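PDB 4QGO: DNA-entry nuclease (Competence-specific nuclease) from Streptococcus agalactiae ILRI112, which probably cleaves DNA and RNA without sequence specificity, as a beta-beta-alpha metal nuclease regarded as a virulence factor of the bacterium. Local coordinates for residues Q60-T65 with K91-H96; A68-T73 with A117-F122; L177-T182 with D216-E221. The protein carries 1 engineered substitution. All coordinates share one frame; numbering follows the deposited sequence. Where two conformers were deposited one is given.

Contact 1 of 3, residues Q60-T65 with K91-H96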
loop_
_atom_site.group_PDB
_atom_site.type_symbol
_atom_site.label_atom_id
_atom_site.label_comp_id
_atom_site.label_asym_id
_atom_site.label_seq_id
_atom_site.Cartn_x
_atom_site.Cartn_y
_atom_site.Cartn_z
ATOM N N GLN A 60 -10.600 13.044 -8.542
ATOM C CA GLN A 60 -11.018 12.105 -9.568
ATOM C C GLN A 60 -11.674 10.877 -8.951
ATOM O O GLN A 60 -11.869 9.864 -9.621
ATOM C CB GLN A 60 -9.826 11.723 -10.444
ATOM C CG GLN A 60 -9.272 12.914 -11.240
ATOM C CD GLN A 60 -8.406 13.871 -10.402
ATOM O OE1 GLN A 60 -7.516 13.448 -9.652
ATOM N NE2 GLN A 60 -8.671 15.168 -10.532
ATOM N N GLN A 61 -12.024 10.994 -7.670
ATOM C CA GLN A 61 -12.727 9.949 -6.919
ATOM C C GLN A 61 -11.898 8.676 -6.748
ATOM O O GLN A 61 -12.455 7.590 -6.592
ATOM C CB GLN A 61 -14.074 9.580 -7.557
ATOM C CG GLN A 61 -14.821 10.713 -8.237
ATOM C CD GLN A 61 -15.595 11.558 -7.270
ATOM O OE1 GLN A 61 -15.217 11.695 -6.106
ATOM N NE2 GLN A 61 -16.699 12.131 -7.741
ATOM N N ARG A 62 -10.577 8.822 -6.767
ATOM C CA ARG A 62 -9.671 7.690 -6.564
ATOM C C ARG A 62 -9.247 7.623 -5.105
ATOM O O ARG A 62 -9.059 8.659 -4.473
ATOM C CB ARG A 62 -8.405 7.857 -7.409
ATOM C CG ARG A 62 -8.663 8.100 -8.889
ATOM C CD ARG A 62 -7.369 8.341 -9.652
ATOM N NE ARG A 62 -6.590 9.455 -9.124
ATOM C CZ ARG A 62 -5.516 9.977 -9.706
ATOM N NH1 ARG A 62 -5.061 9.504 -10.862
ATOM N NH2 ARG A 62 -4.900 10.997 -9.134
ATOM N N PRO A 63 -9.067 6.407 -4.566
ATOM C CA PRO A 63 -8.509 6.303 -3.207
ATOM C C PRO A 63 -7.208 7.073 -3.070
ATOM O O PRO A 63 -6.313 6.985 -3.914
ATOM C CB PRO A 63 -8.274 4.796 -3.042
ATOM C CG PRO A 63 -9.347 4.188 -3.897
ATOM C CD PRO A 63 -9.439 5.089 -5.108
ATOM N N SER A 64 -7.124 7.860 -2.001
ATOM C CA SER A 64 -5.995 8.747 -1.798
ATOM C C SER A 64 -5.452 8.546 -0.382
ATOM O O SER A 64 -5.676 7.506 0.229
ATOM C CB SER A 64 -6.437 10.190 -2.057
ATOM O OG SER A 64 -5.328 11.073 -2.115
ATOM N N THR A 65 -4.743 9.536 0.138
ATOM C CA THR A 65 -4.058 9.417 1.422
ATOM C C THR A 65 -4.924 8.857 2.545
ATOM O O THR A 65 -5.985 9.401 2.861
ATOM C CB THR A 65 -3.530 10.798 1.854
ATOM O OG1 THR A 65 -2.871 11.415 0.747
ATOM C CG2 THR A 65 -2.542 10.665 2.995
ATOM N N LYS A 91 -15.709 -3.935 -7.673
ATOM C CA LYS A 91 -14.302 -3.981 -8.061
ATOM C C LYS A 91 -13.715 -2.574 -8.046
ATOM O O LYS A 91 -14.390 -1.614 -8.402
ATOM C CB LYS A 91 -14.160 -4.580 -9.463
ATOM C CG LYS A 91 -14.556 -6.051 -9.567
ATOM C CD LYS A 91 -13.687 -6.936 -8.673
ATOM C CE LYS A 91 -13.858 -8.421 -9.008
ATOM N NZ LYS A 91 -15.262 -8.899 -8.823
ATOM N N PRO A 92 -12.442 -2.447 -7.638
ATOM C CA PRO A 92 -11.802 -1.130 -7.629
ATOM C C PRO A 92 -11.554 -0.566 -9.028
ATOM O O PRO A 92 -11.736 -1.262 -10.048
ATOM C CB PRO A 92 -10.474 -1.386 -6.890
ATOM C CG PRO A 92 -10.177 -2.837 -7.148
ATOM C CD PRO A 92 -11.538 -3.524 -7.188
ATOM N N LEU A 93 -11.138 0.693 -9.076
ATOM C CA LEU A 93 -10.868 1.374 -10.331
ATOM C C LEU A 93 -9.763 0.665 -11.103
ATOM O O LEU A 93 -8.752 0.258 -10.515
ATOM C CB LEU A 93 -10.466 2.825 -10.064
ATOM C CG LEU A 93 -11.520 3.683 -9.370
ATOM C CD1 LEU A 93 -10.926 5.022 -9.039
ATOM C CD2 LEU A 93 -12.745 3.845 -10.273
ATOM N N GLY A 94 -9.948 0.510 -12.416
ATOM C CA GLY A 94 -8.926 -0.092 -13.262
ATOM C C GLY A 94 -8.856 -1.610 -13.232
ATOM O O GLY A 94 -7.896 -2.196 -13.738
ATOM N N TRP A 95 -9.854 -2.253 -12.635
ATOM C CA TRP A 95 -9.821 -3.709 -12.463
ATOM C C TRP A 95 -10.019 -4.452 -13.771
ATOM O O TRP A 95 -11.074 -4.341 -14.416
ATOM C CB TRP A 95 -10.892 -4.154 -11.480
ATOM C CG TRP A 95 -10.862 -5.631 -11.150
ATOM C CD1 TRP A 95 -11.544 -6.638 -11.784
ATOM C CD2 TRP A 95 -10.131 -6.250 -10.084
ATOM N NE1 TRP A 95 -11.265 -7.847 -11.180
ATOM C CE2 TRP A 95 -10.408 -7.633 -10.130
ATOM C CE3 TRP A 95 -9.265 -5.767 -9.092
ATOM C CZ2 TRP A 95 -9.853 -8.536 -9.221
ATOM C CZ3 TRP A 95 -8.714 -6.666 -8.186
ATOM C CH2 TRP A 95 -9.007 -8.033 -8.258
ATOM N N HIS A 96 -9.006 -5.221 -14.150
ATOM C CA HIS A 96 -9.088 -6.078 -15.331
ATOM C C HIS A 96 -8.275 -7.327 -15.081
ATOM O O HIS A 96 -7.080 -7.377 -15.358
ATOM C CB HIS A 96 -8.581 -5.337 -16.568
ATOM C CG HIS A 96 -9.441 -4.176 -16.951
ATOM N ND1 HIS A 96 -10.688 -4.336 -17.517
ATOM C CD2 HIS A 96 -9.257 -2.843 -16.813
ATOM C CE1 HIS A 96 -11.226 -3.148 -17.731
ATOM N NE2 HIS A 96 -10.380 -2.226 -17.309
#
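L93 meets R62 and P63 through one methyl group, CD1, and the touch is purely van der Waals. CD1 of L93 lies 3.8 Å from CG of R62. It reaches the aliphatic root of the arginine and not its charged end, and the two side chains cross at about a right angle. The same L93 CD1 is 4.2 Å from CD of P63. The carbonyl O of Q61 borders the methyl as well, 3.9 Å from L93 CD1. L93 supplies most of the buried surface, which totals only 93 Å².

No hydrogen bond joins the two segments. The polar end of R62 turns away and forms a salt bridge with D58. Its NH1 bonds to the carbonyl oxygens of N180 and D183, and its guanidinium makes a cation-pi contact with Y178. L93 stands at the second position of a type II turn from P92 to W95, closed by a weak bond from W95 N to P92 O.

The segment 60-65 leads from strand 52-54 into strand 66-70. The turn is held against strand 135-139 by the bond of L93 O with T137 OG1 and by P92, which packs on V135 and T137. P63 of the other segment packs on V136, so both segments meet that strand.

Contact 2 of 3, residues A68-T73 with A117-F122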
loop_
_atom_site.group_PDB
_atom_site.type_symbol
_atom_site.label_atom_id
_atom_site.label_comp_id
_atom_site.label_asym_id
_atom_site.label_seq_id
_atom_site.Cartn_x
_atom_site.Cartn_y
_atom_site.Cartn_z
ATOM N N ALA A 68 -3.830 6.525 9.924
ATOM C CA ALA A 68 -4.302 5.796 11.095
ATOM C C ALA A 68 -3.394 6.014 12.280
ATOM O O ALA A 68 -2.206 6.329 12.126
ATOM C CB ALA A 68 -4.405 4.306 10.798
ATOM N N MET A 69 -3.976 5.881 13.470
ATOM C CA MET A 69 -3.219 5.637 14.683
ATOM C C MET A 69 -3.686 4.294 15.171
ATOM O O MET A 69 -4.870 4.108 15.451
ATOM C CB MET A 69 -3.473 6.702 15.753
ATOM C CG MET A 69 -2.859 6.351 17.109
ATOM S SD MET A 69 -1.044 6.300 17.080
ATOM C CE MET A 69 -0.667 8.004 16.786
ATOM N N LEU A 70 -2.755 3.354 15.203
ATOM C CA LEU A 70 -3.066 1.961 15.458
ATOM C C LEU A 70 -2.637 1.537 16.847
ATOM O O LEU A 70 -1.550 1.874 17.305
ATOM C CB LEU A 70 -2.365 1.069 14.426
ATOM C CG LEU A 70 -2.649 1.332 12.942
ATOM C CD1 LEU A 70 -1.736 0.481 12.053
ATOM C CD2 LEU A 70 -4.113 1.072 12.605
ATOM N N ASP A 71 -3.505 0.782 17.511
ATOM C CA ASP A 71 -3.152 0.133 18.763
ATOM C C ASP A 71 -4.093 -1.052 18.977
ATOM O O ASP A 71 -4.934 -1.356 18.116
ATOM C CB ASP A 71 -3.145 1.118 19.955
ATOM C CG ASP A 71 -4.515 1.716 20.256
ATOM O OD1 ASP A 71 -5.550 1.048 20.044
ATOM O OD2 ASP A 71 -4.559 2.870 20.731
ATOM N N ARG A 72 -3.956 -1.720 20.112
ATOM C CA ARG A 72 -4.723 -2.939 20.340
ATOM C C ARG A 72 -6.223 -2.731 20.447
ATOM O O ARG A 72 -6.978 -3.700 20.360
ATOM C CB ARG A 72 -4.198 -3.689 21.563
ATOM C CG ARG A 72 -2.926 -4.456 21.266
ATOM C CD ARG A 72 -2.569 -5.400 22.384
ATOM N NE ARG A 72 -2.937 -6.776 22.076
ATOM C CZ ARG A 72 -2.273 -7.839 22.516
ATOM N NH1 ARG A 72 -1.199 -7.684 23.283
ATOM N NH2 ARG A 72 -2.679 -9.056 22.186
ATOM N N THR A 73 -6.666 -1.488 20.637
ATOM C CA THR A 73 -8.104 -1.229 20.727
ATOM C C THR A 73 -8.844 -1.353 19.396
ATOM O O THR A 73 -10.065 -1.508 19.385
ATOM C CB THR A 73 -8.446 0.146 21.363
ATOM O OG1 THR A 73 -8.106 1.207 20.455
ATOM C CG2 THR A 73 -7.715 0.337 22.696
ATOM N N ALA A 117 -6.832 -6.553 9.354
ATOM C CA ALA A 117 -6.299 -7.000 10.638
ATOM C C ALA A 117 -5.832 -5.832 11.506
ATOM O O ALA A 117 -5.810 -5.926 12.728
ATOM C CB ALA A 117 -5.164 -7.990 10.427
ATOM N N LEU A 118 -5.454 -4.725 10.874
ATOM C CA LEU A 118 -4.904 -3.600 11.621
ATOM C C LEU A 118 -5.968 -2.691 12.220
ATOM O O LEU A 118 -5.772 -2.131 13.297
ATOM C CB LEU A 118 -3.937 -2.781 10.755
ATOM C CG LEU A 118 -2.723 -3.544 10.241
ATOM C CD1 LEU A 118 -1.892 -2.645 9.327
ATOM C CD2 LEU A 118 -1.877 -4.060 11.400
ATOM N N ALA A 119 -7.108 -2.561 11.542
ATOM C CA ALA A 119 -8.068 -1.549 11.949
ATOM C C ALA A 119 -9.514 -2.016 11.900
ATOM O O ALA A 119 -10.438 -1.210 12.065
ATOM C CB ALA A 119 -7.888 -0.347 11.099
ATOM N N GLY A 120 -9.702 -3.316 11.693
ATOM C CA GLY A 120 -11.034 -3.877 11.545
ATOM C C GLY A 120 -11.956 -3.747 12.747
ATOM O O GLY A 120 -13.159 -3.973 12.626
ATOM N N ASN A 121 -11.408 -3.385 13.905
ATOM C CA ASN A 121 -12.230 -3.199 15.097
ATOM C C ASN A 121 -12.518 -1.721 15.400
ATOM O O ASN A 121 -13.031 -1.392 16.473
ATOM C CB ASN A 121 -11.580 -3.885 16.305
ATOM C CG ASN A 121 -12.587 -4.265 17.373
ATOM O OD1 ASN A 121 -13.739 -4.573 17.071
ATOM N ND2 ASN A 121 -12.153 -4.242 18.630
ATOM N N PHE A 122 -12.195 -0.837 14.456
ATOM C CA PHE A 122 -12.441 0.591 14.629
ATOM C C PHE A 122 -13.919 0.851 14.384
ATOM O O PHE A 122 -14.435 0.568 13.304
ATOM C CB PHE A 122 -11.575 1.419 13.665
ATOM C CG PHE A 122 -11.824 2.911 13.741
ATOM C CD1 PHE A 122 -11.840 3.565 14.960
ATOM C CD2 PHE A 122 -12.032 3.654 12.584
ATOM C CE1 PHE A 122 -12.068 4.933 15.033
ATOM C CE2 PHE A 122 -12.257 5.026 12.649
ATOM C CZ PHE A 122 -12.276 5.664 13.869
HETATM O O HOH W 1 -4.013 -2.007 15.376
HETATM O O HOH W 2 -9.364 -4.606 19.228
#
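L70, at the end of strand 66-70, faces L118 of helix 116-119 with their CA atoms 7.0 Å apart, and from there the two chains run on in roughly the same direction, 33° apart.

The apolar part rests on the two methyls of L70. L70 CD1 lies 4.1 Å from CB of L118 and also touches the CD1 methyl of that leucine. L70 CD2 goes to the backbone side, 3.7 Å from the carbonyl O of L118, and borders CB of A119. L70 CG stands anti to its carbonyl carbon (chi1 -57°), which aims the fork at the helix. V160 of helix 153-165 and Y172 of strand 170-177 pack on both leucines.

The polar part is carried mainly by one water. It donates to the carbonyl O of D71 and to that of L118. The distance from this water to L118 O is 2.7 Å. A second water donates to R72 O. Its link to N121 ND2 is doubtful, because it rests on one of two conformers of that side chain.

D71 shapes the bend after the strand. D71 OD1 accepts T73 N at 2.8 Å, an Asx turn, from the anti side and 31° out of the carboxylate plane. The hydroxyl OG1 of T73 donates to the syn lone pair of D71 OD1 at 2.6 Å. The other oxygen, OD2, forms a salt bridge with R169. On the helix side, a type I turn runs from A119 to F122.

The contact thus combines an apolar leucine patch with a water-bridged flank. No direct hydrogen bond spans it. One water donates to the carbonyls of D71 and L118, two acceptors that cannot bond to each other. The two bonds to OD1, together with R169 outside the contact, would probably stabilise the negative charge of D71.

Contact 3 of 3, residues L177-T182 with D216-E221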
loop_
_atom_site.group_PDB
_atom_site.type_symbol
_atom_site.label_atom_id
_atom_site.label_comp_id
_atom_site.label_asym_id
_atom_site.label_seq_id
_atom_site.Cartn_x
_atom_site.Cartn_y
_atom_site.Cartn_z
ATOM N N LEU A 177 0.228 6.110 -5.040
ATOM C CA LEU A 177 0.930 7.079 -5.893
ATOM C C LEU A 177 0.464 6.918 -7.339
ATOM O O LEU A 177 0.554 5.817 -7.904
ATOM C CB LEU A 177 2.447 6.903 -5.785
ATOM C CG LEU A 177 3.042 6.967 -4.378
ATOM C CD1 LEU A 177 4.560 6.852 -4.453
ATOM C CD2 LEU A 177 2.618 8.247 -3.670
ATOM N N TYR A 178 -0.078 7.995 -7.911
ATOM C CA TYR A 178 -0.556 8.011 -9.298
ATOM C C TYR A 178 0.395 8.842 -10.155
ATOM O O TYR A 178 0.962 9.828 -9.678
ATOM C CB TYR A 178 -1.973 8.589 -9.392
ATOM C CG TYR A 178 -3.006 7.830 -8.570
ATOM C CD1 TYR A 178 -3.635 6.704 -9.077
ATOM C CD2 TYR A 178 -3.340 8.242 -7.284
ATOM C CE1 TYR A 178 -4.567 6.003 -8.328
ATOM C CE2 TYR A 178 -4.281 7.557 -6.534
ATOM C CZ TYR A 178 -4.888 6.436 -7.058
ATOM O OH TYR A 178 -5.810 5.752 -6.314
ATOM N N ARG A 179 0.571 8.451 -11.419
ATOM C CA ARG A 179 1.501 9.150 -12.315
ATOM C C ARG A 179 1.005 10.538 -12.660
ATOM O O ARG A 179 1.793 11.426 -12.998
ATOM C CB ARG A 179 1.652 8.408 -13.639
ATOM C CG ARG A 179 2.322 7.047 -13.564
ATOM C CD ARG A 179 2.495 6.468 -14.967
ATOM N NE ARG A 179 1.222 6.403 -15.675
ATOM C CZ ARG A 179 1.101 6.165 -16.976
ATOM N NH1 ARG A 179 2.183 5.972 -17.723
ATOM N NH2 ARG A 179 -0.101 6.126 -17.535
ATOM N N ASN A 180 -0.310 10.694 -12.608
ATOM C CA ASN A 180 -0.979 11.892 -13.086
ATOM C C ASN A 180 -2.377 11.951 -12.495
ATOM O O ASN A 180 -2.774 11.091 -11.703
ATOM C CB ASN A 180 -1.039 11.875 -14.615
ATOM C CG ASN A 180 -1.710 10.627 -15.156
ATOM O OD1 ASN A 180 -2.803 10.256 -14.723
ATOM N ND2 ASN A 180 -1.044 9.956 -16.091
ATOM N N ASP A 181 -3.145 12.954 -12.888
ATOM C CA ASP A 181 -4.438 13.163 -12.258
ATOM C C ASP A 181 -5.525 12.213 -12.736
ATOM O O ASP A 181 -6.579 12.134 -12.116
ATOM C CB ASP A 181 -4.901 14.615 -12.424
ATOM C CG ASP A 181 -4.149 15.573 -11.527
ATOM O OD1 ASP A 181 -3.532 15.112 -10.542
ATOM O OD2 ASP A 181 -4.183 16.791 -11.804
ATOM N N THR A 182 -5.276 11.471 -13.813
ATOM C CA THR A 182 -6.343 10.671 -14.416
ATOM C C THR A 182 -6.197 9.144 -14.349
ATOM O O THR A 182 -7.195 8.437 -14.483
ATOM C CB THR A 182 -6.593 11.090 -15.873
ATOM O OG1 THR A 182 -5.385 10.954 -16.628
ATOM C CG2 THR A 182 -7.051 12.540 -15.923
ATOM N N ASP A 216 -0.805 -0.987 -18.023
ATOM C CA ASP A 216 -1.072 0.407 -18.359
ATOM C C ASP A 216 -1.855 0.977 -17.182
ATOM O O ASP A 216 -3.010 0.602 -16.965
ATOM C CB ASP A 216 -1.916 0.473 -19.636
ATOM C CG ASP A 216 -2.154 1.898 -20.115
ATOM O OD1 ASP A 216 -1.925 2.846 -19.336
ATOM O OD2 ASP A 216 -2.582 2.075 -21.278
ATOM N N TYR A 217 -1.223 1.860 -16.408
ATOM C CA TYR A 217 -1.857 2.379 -15.195
ATOM C C TYR A 217 -3.023 3.302 -15.501
ATOM O O TYR A 217 -3.858 3.565 -14.633
ATOM C CB TYR A 217 -0.843 3.076 -14.282
ATOM C CG TYR A 217 0.223 2.133 -13.768
ATOM C CD1 TYR A 217 -0.098 1.108 -12.885
ATOM C CD2 TYR A 217 1.545 2.267 -14.172
ATOM C CE1 TYR A 217 0.869 0.234 -12.430
ATOM C CE2 TYR A 217 2.524 1.400 -13.720
ATOM C CZ TYR A 217 2.176 0.378 -12.861
ATOM O OH TYR A 217 3.164 -0.473 -12.418
ATOM N N ALA A 218 -3.094 3.801 -16.735
ATOM C CA ALA A 218 -4.232 4.622 -17.110
ATOM C C ALA A 218 -5.535 3.832 -17.006
ATOM O O ALA A 218 -6.525 4.331 -16.479
ATOM C CB ALA A 218 -4.054 5.185 -18.528
ATOM N N THR A 219 -5.523 2.593 -17.508
ATOM C CA THR A 219 -6.733 1.778 -17.629
ATOM C C THR A 219 -6.755 0.539 -16.735
ATOM O O THR A 219 -7.816 -0.010 -16.443
ATOM C CB THR A 219 -6.883 1.267 -19.072
ATOM O OG1 THR A 219 -5.685 0.564 -19.424
ATOM C CG2 THR A 219 -7.059 2.426 -20.032
ATOM N N GLY A 220 -5.576 0.098 -16.311
ATOM C CA GLY A 220 -5.450 -1.179 -15.637
ATOM C C GLY A 220 -5.293 -2.359 -16.587
ATOM O O GLY A 220 -5.235 -3.493 -16.127
ATOM N N GLU A 221 -5.198 -2.099 -17.892
ATOM C CA GLU A 221 -5.028 -3.185 -18.873
ATOM C C GLU A 221 -3.653 -3.831 -18.743
ATOM O O GLU A 221 -2.624 -3.152 -18.726
ATOM C CB GLU A 221 -5.227 -2.673 -20.304
ATOM C CG GLU A 221 -5.093 -3.745 -21.383
ATOM C CD GLU A 221 -5.099 -3.188 -22.798
ATOM O OE1 GLU A 221 -5.558 -3.923 -23.698
ATOM O OE2 GLU A 221 -4.608 -2.048 -23.018
HETATM O O HOH W 3 -0.867 5.321 -20.313
#
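R179 is the residue of 177-182 that reaches across to D216, Y217 and A218. Just before it, L177 ends its strand and packs on helix 12-22, while Y178 gives its hydroxyl to the carbonyl O of P63.

The R179 chain runs extended as far as CG and then kinks about its CG-CD bond (chi3 -56°). The kink sets the guanidinium obliquely beside Y217 CB and A218 N, at the start of the turn. R179 NE is 4.2 Å from CB of Y217, and the guanidinium and tyrosine ring planes are 63° apart. R179 NH2 comes 3.9 Å from the backbone N of A218 and also touches CB of that alanine. D216 OD1 is 4.2 Å from R179 NH2, beyond a salt bridge. The carboxylate stands nearly upright to the guanidinium, 81° between planes, and no N-H points at it. A water at the guanidinium edge closes the gap. It accepts from R179 NH2 at 3.0 Å and donates to D216 OD1. The direct charge partner of R179 is D183, through NE.

N180 then forms an Asx turn, N180 OD1 accepting T182 N at 2.9 Å. The turn across the contact has one too: D216 OD1 accepts A218 N at 3.0 Å, from above the carboxylate plane. G220 and E221 both face D216 in a G1 bulge, and T219 OG1 takes E221 N in an ST turn.

The contact joins two loops. One links strands 170-177 and 188-195 of the large sheet. The other is the hairpin turn between strands 213-215 and 222-224, tied in further by backbone hydrogen bonds of Y217 with V185 and of A218 with L184.

Contacts 1 and 3 are neighbours, with centres about 10 Å apart on the same side of the chain's centre. They touch directly, for instance where Q60 packs on D181. The centre of contact 2 is about 23 Å from that of contact 1 and about 30 Å from that of contact 3, on the opposite side of the chain's centre from the latter. Along the chain, contacts 1 and 2 interleave, and contact 3 follows both. Segment 60-65 leads into strand 66-70 and 68-73 leaves it. Its antiparallel neighbour, strand 170-177, runs into contact 3. Contacts 1 and 3 therefore attach loops and the C-terminal hairpin at one end of the large sheet, and contact 2 a short helix at the other.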